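Local structure of CytC3 (Streptomyces, 3GJA) at residues V87-W101 and Y286-N300. The protein is a nonheme iron halogenase of the phytanoyl-CoA dioxygenase family, probably chlorinating a carrier-bound amino acid in a biosynthetic pathway. Sequence-based numbering, arbitrary orientation.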
# COMPACT_ATOMS: atom_id res chain seq x y z
N VAL A 87 -10.97 2.83 -0.10
CA VAL A 87 -11.43 2.69 1.28
C VAL A 87 -12.69 1.83 1.48
O VAL A 87 -12.73 1.00 2.38
CB VAL A 87 -11.64 4.08 1.92
CG1 VAL A 87 -12.30 3.94 3.28
CG2 VAL A 87 -10.30 4.78 2.05
N ASP A 88 -13.71 2.03 0.66
CA ASP A 88 -14.91 1.21 0.82
C ASP A 88 -14.59 -0.27 0.58
O ASP A 88 -15.15 -1.15 1.24
CB ASP A 88 -16.03 1.63 -0.14
CG ASP A 88 -16.58 3.01 0.16
OD1 ASP A 88 -16.37 3.51 1.29
OD2 ASP A 88 -17.23 3.59 -0.73
N ARG A 89 -13.70 -0.54 -0.37
CA ARG A 89 -13.35 -1.92 -0.67
C ARG A 89 -12.47 -2.54 0.42
O ARG A 89 -12.72 -3.67 0.83
CB ARG A 89 -12.68 -2.02 -2.04
CG ARG A 89 -13.69 -1.95 -3.19
CD ARG A 89 -13.09 -2.21 -4.55
NE ARG A 89 -12.96 -0.98 -5.32
CZ ARG A 89 -13.53 -0.75 -6.50
NH1 ARG A 89 -14.28 -1.68 -7.07
NH2 ARG A 89 -13.35 0.41 -7.09
N VAL A 90 -11.47 -1.81 0.89
CA VAL A 90 -10.62 -2.34 1.94
C VAL A 90 -11.48 -2.55 3.19
O VAL A 90 -11.37 -3.57 3.87
CB VAL A 90 -9.47 -1.37 2.29
CG1 VAL A 90 -8.69 -1.90 3.49
CG2 VAL A 90 -8.55 -1.21 1.09
N GLY A 91 -12.35 -1.58 3.46
CA GLY A 91 -13.23 -1.64 4.62
C GLY A 91 -14.12 -2.87 4.63
O GLY A 91 -14.45 -3.38 5.70
N SER A 92 -14.52 -3.34 3.46
CA SER A 92 -15.36 -4.53 3.36
C SER A 92 -14.55 -5.75 3.79
O SER A 92 -15.12 -6.80 4.10
CB SER A 92 -15.83 -4.74 1.93
OG SER A 92 -16.37 -3.55 1.38
N LEU A 93 -13.23 -5.62 3.80
CA LEU A 93 -12.36 -6.74 4.14
C LEU A 93 -11.87 -6.77 5.58
O LEU A 93 -11.90 -7.81 6.22
CB LEU A 93 -11.15 -6.74 3.20
CG LEU A 93 -11.23 -7.41 1.83
CD1 LEU A 93 -12.60 -7.27 1.22
CD2 LEU A 93 -10.16 -6.80 0.93
N ILE A 94 -11.41 -5.63 6.08
CA ILE A 94 -10.89 -5.59 7.44
C ILE A 94 -11.54 -4.57 8.37
O ILE A 94 -11.01 -4.30 9.45
CB ILE A 94 -9.36 -5.37 7.42
CG1 ILE A 94 -9.03 -4.07 6.69
CG2 ILE A 94 -8.68 -6.54 6.72
CD1 ILE A 94 -7.56 -3.69 6.78
N GLY A 95 -12.67 -4.01 7.96
CA GLY A 95 -13.37 -3.06 8.82
C GLY A 95 -13.36 -1.61 8.39
O GLY A 95 -12.42 -1.15 7.75
N ARG A 96 -14.41 -0.88 8.76
CA ARG A 96 -14.53 0.53 8.40
C ARG A 96 -13.68 1.50 9.21
O ARG A 96 -13.56 2.66 8.84
CB ARG A 96 -15.99 0.97 8.43
CG ARG A 96 -16.72 0.69 7.13
CD ARG A 96 -16.84 -0.79 6.87
NE ARG A 96 -17.57 -1.06 5.64
CZ ARG A 96 -18.00 -2.27 5.27
NH1 ARG A 96 -17.76 -3.33 6.04
NH2 ARG A 96 -18.65 -2.42 4.12
N ASN A 97 -13.12 1.05 10.32
CA ASN A 97 -12.25 1.92 11.10
C ASN A 97 -10.86 1.66 10.53
O ASN A 97 -10.06 0.92 11.11
CB ASN A 97 -12.32 1.58 12.60
CG ASN A 97 -13.70 1.85 13.19
OD1 ASN A 97 -14.32 2.88 12.90
ND2 ASN A 97 -14.17 0.94 14.04
N LEU A 98 -10.59 2.29 9.38
CA LEU A 98 -9.34 2.11 8.64
C LEU A 98 -8.21 3.11 8.80
O LEU A 98 -8.41 4.32 8.77
CB LEU A 98 -9.63 2.04 7.14
CG LEU A 98 -9.96 0.71 6.48
CD1 LEU A 98 -10.10 0.96 4.98
CD2 LEU A 98 -8.86 -0.30 6.76
N LEU A 99 -7.00 2.56 8.90
CA LEU A 99 -5.77 3.33 9.03
C LEU A 99 -4.86 3.05 7.82
O LEU A 99 -4.63 1.89 7.46
CB LEU A 99 -5.05 2.89 10.30
CG LEU A 99 -4.76 3.83 11.46
CD1 LEU A 99 -5.95 4.73 11.76
CD2 LEU A 99 -4.39 2.98 12.68
N CYS A 100 -4.36 4.11 7.18
CA CYS A 100 -3.41 3.96 6.09
C CYS A 100 -2.09 4.31 6.76
O CYS A 100 -1.83 5.47 7.06
CB CYS A 100 -3.67 4.95 4.95
SG CYS A 100 -2.37 4.88 3.65
N TRP A 101 -1.26 3.30 7.02
CA TRP A 101 -0.01 3.56 7.72
C TRP A 101 1.21 3.72 6.81
O TRP A 101 2.30 4.04 7.29
CB TRP A 101 0.25 2.44 8.72
CG TRP A 101 0.58 1.16 8.07
CD1 TRP A 101 -0.28 0.28 7.49
CD2 TRP A 101 1.89 0.62 7.88
NE1 TRP A 101 0.41 -0.78 6.95
CE2 TRP A 101 1.75 -0.59 7.18
CE3 TRP A 101 3.18 1.04 8.25
CZ2 TRP A 101 2.84 -1.39 6.83
CZ3 TRP A 101 4.27 0.25 7.90
CH2 TRP A 101 4.09 -0.95 7.20
N TYR A 286 5.87 11.49 11.25
CA TYR A 286 5.04 10.41 10.73
C TYR A 286 3.71 10.35 11.44
O TYR A 286 3.59 10.73 12.60
CB TYR A 286 5.71 9.04 10.88
CG TYR A 286 4.75 7.91 10.58
CD1 TYR A 286 4.47 7.54 9.26
CD2 TYR A 286 4.03 7.28 11.60
CE1 TYR A 286 3.50 6.57 8.97
CE2 TYR A 286 3.06 6.31 11.32
CZ TYR A 286 2.80 5.97 9.99
OH TYR A 286 1.82 5.03 9.70
N GLY A 287 2.71 9.84 10.73
CA GLY A 287 1.40 9.68 11.30
C GLY A 287 0.60 8.72 10.45
O GLY A 287 0.74 8.71 9.23
N ALA A 288 -0.21 7.88 11.08
CA ALA A 288 -1.07 6.97 10.35
C ALA A 288 -2.31 7.81 10.03
O ALA A 288 -2.65 8.74 10.77
CB ALA A 288 -1.44 5.77 11.22
N VAL A 289 -2.97 7.50 8.92
CA VAL A 289 -4.15 8.26 8.52
C VAL A 289 -5.43 7.47 8.71
O VAL A 289 -5.56 6.36 8.19
CB VAL A 289 -4.05 8.70 7.04
CG1 VAL A 289 -5.35 9.36 6.59
CG2 VAL A 289 -2.88 9.66 6.86
N LEU A 290 -6.37 8.04 9.45
CA LEU A 290 -7.66 7.41 9.69
C LEU A 290 -8.48 7.80 8.46
O LEU A 290 -8.87 8.96 8.31
CB LEU A 290 -8.30 7.99 10.96
CG LEU A 290 -9.36 7.21 11.75
CD1 LEU A 290 -10.55 8.11 12.00
CD2 LEU A 290 -9.79 5.96 11.02
N THR A 291 -8.76 6.83 7.60
CA THR A 291 -9.49 7.10 6.36
C THR A 291 -10.99 6.91 6.45
O THR A 291 -11.72 7.29 5.54
CB THR A 291 -8.96 6.22 5.22
OG1 THR A 291 -9.34 4.86 5.46
CG2 THR A 291 -7.44 6.30 5.15
N SER A 292 -11.45 6.30 7.53
CA SER A 292 -12.87 6.06 7.71
C SER A 292 -13.15 5.64 9.15
O SER A 292 -12.23 5.26 9.88
CB SER A 292 -13.33 4.97 6.76
OG SER A 292 -12.52 3.83 6.89
N GLY A 293 -14.41 5.69 9.55
CA GLY A 293 -14.76 5.31 10.91
C GLY A 293 -14.16 6.24 11.96
O GLY A 293 -14.04 7.44 11.75
N VAL A 294 -13.77 5.66 13.09
CA VAL A 294 -13.19 6.43 14.19
C VAL A 294 -12.08 5.62 14.82
O VAL A 294 -11.98 4.41 14.59
CB VAL A 294 -14.22 6.70 15.31
CG1 VAL A 294 -15.32 7.63 14.82
CG2 VAL A 294 -14.80 5.37 15.80
N ASP A 295 -11.26 6.27 15.64
CA ASP A 295 -10.16 5.61 16.31
C ASP A 295 -10.39 5.56 17.81
O ASP A 295 -10.17 6.55 18.51
CB ASP A 295 -8.84 6.32 16.00
CG ASP A 295 -7.66 5.72 16.75
OD1 ASP A 295 -7.77 4.55 17.17
OD2 ASP A 295 -6.63 6.41 16.90
N GLU A 296 -10.83 4.40 18.28
CA GLU A 296 -11.12 4.18 19.70
C GLU A 296 -9.87 3.76 20.46
O GLU A 296 -9.97 3.34 21.61
CB GLU A 296 -12.16 3.07 19.86
CG GLU A 296 -13.48 3.33 19.19
CD GLU A 296 -14.23 2.04 18.88
OE1 GLU A 296 -13.80 1.32 17.95
OE2 GLU A 296 -15.22 1.74 19.59
N TYR A 297 -8.70 3.86 19.83
CA TYR A 297 -7.47 3.44 20.48
C TYR A 297 -6.44 4.50 20.83
O TYR A 297 -5.97 4.56 21.95
CB TYR A 297 -6.78 2.34 19.65
CG TYR A 297 -7.62 1.09 19.55
CD1 TYR A 297 -8.68 1.02 18.65
CD2 TYR A 297 -7.39 0.01 20.39
CE1 TYR A 297 -9.49 -0.11 18.60
CE2 TYR A 297 -8.20 -1.12 20.35
CZ TYR A 297 -9.24 -1.18 19.45
OH TYR A 297 -10.02 -2.30 19.41
N GLY A 298 -6.07 5.33 19.86
CA GLY A 298 -5.08 6.36 20.15
C GLY A 298 -3.68 5.84 20.46
O GLY A 298 -2.85 6.59 20.97
N HIS A 299 -3.40 4.57 20.17
CA HIS A 299 -2.07 4.02 20.44
C HIS A 299 -1.08 4.18 19.28
O HIS A 299 0.06 3.72 19.36
CB HIS A 299 -2.17 2.54 20.83
CG HIS A 299 -2.82 1.68 19.80
ND1 HIS A 299 -3.28 0.41 20.08
CD2 HIS A 299 -3.10 1.89 18.49
CE1 HIS A 299 -3.80 -0.12 18.99
NE2 HIS A 299 -3.71 0.76 18.01
N ASN A 300 -1.52 4.85 18.21
CA ASN A 300 -0.66 5.07 17.05
C ASN A 300 -0.44 6.55 16.80
O ASN A 300 -1.25 7.38 17.21
CB ASN A 300 -1.30 4.49 15.78
CG ASN A 300 -1.31 2.99 15.77
OD1 ASN A 300 -0.30 2.35 16.06
ND2 ASN A 300 -2.44 2.41 15.41
O HOH W 1 -13.73 1.91 5.14
O HOH W 2 -16.27 1.37 16.01
O HOH W 3 0.23 7.32 7.05
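The start of strand 98-108 pairs antiparallel with the short strand 289-290: Cys-100 N donates to Val-289 O (2.7 Å), Val-289 N to Cys-100 O (3.0 Å), and Leu-98 O takes Thr-291 N at 2.8 Å. Leu-99 and Leu-290 share one face of the sheet. There Leu-99 CG rests on Ala-288 CB (3.9 Å), and its CD2 meets Asn-300 ND2, whose amide is held outside the contact, ND2 by Val-265 O and OD1 by Val-267 N. On the other face Thr-291 CG2 touches Cys-100 CB, and Ile-81 and Met-82 lie over Val-289. Tyr-286 OH donates to Trp-101 O, with the carbonyl at the ring edge. Beyond strand 289-290, with OG between the backbone N and the carbonyl carbon (chi1 53°), Ser-292 donates to Arg-96 O. Asn-97 OD1 accepts Val-294 N at 2.8 Å in a nearly straight bond (163°), from above the amide plane. Its ND2 donates to a water that bonds only weakly to Glu-296 OE1. Replacing Asn-97 by alanine would probably leave Val-294 N without this acceptor, the water without its ND2 donor and the loop at Val-294 less firmly held. Gly-293 suits the tight spot, since a side chain would collide with Asn-97. The pairing adds strand 289-290 at the edge of the antiparallel sheet of a cupin-type beta barrel.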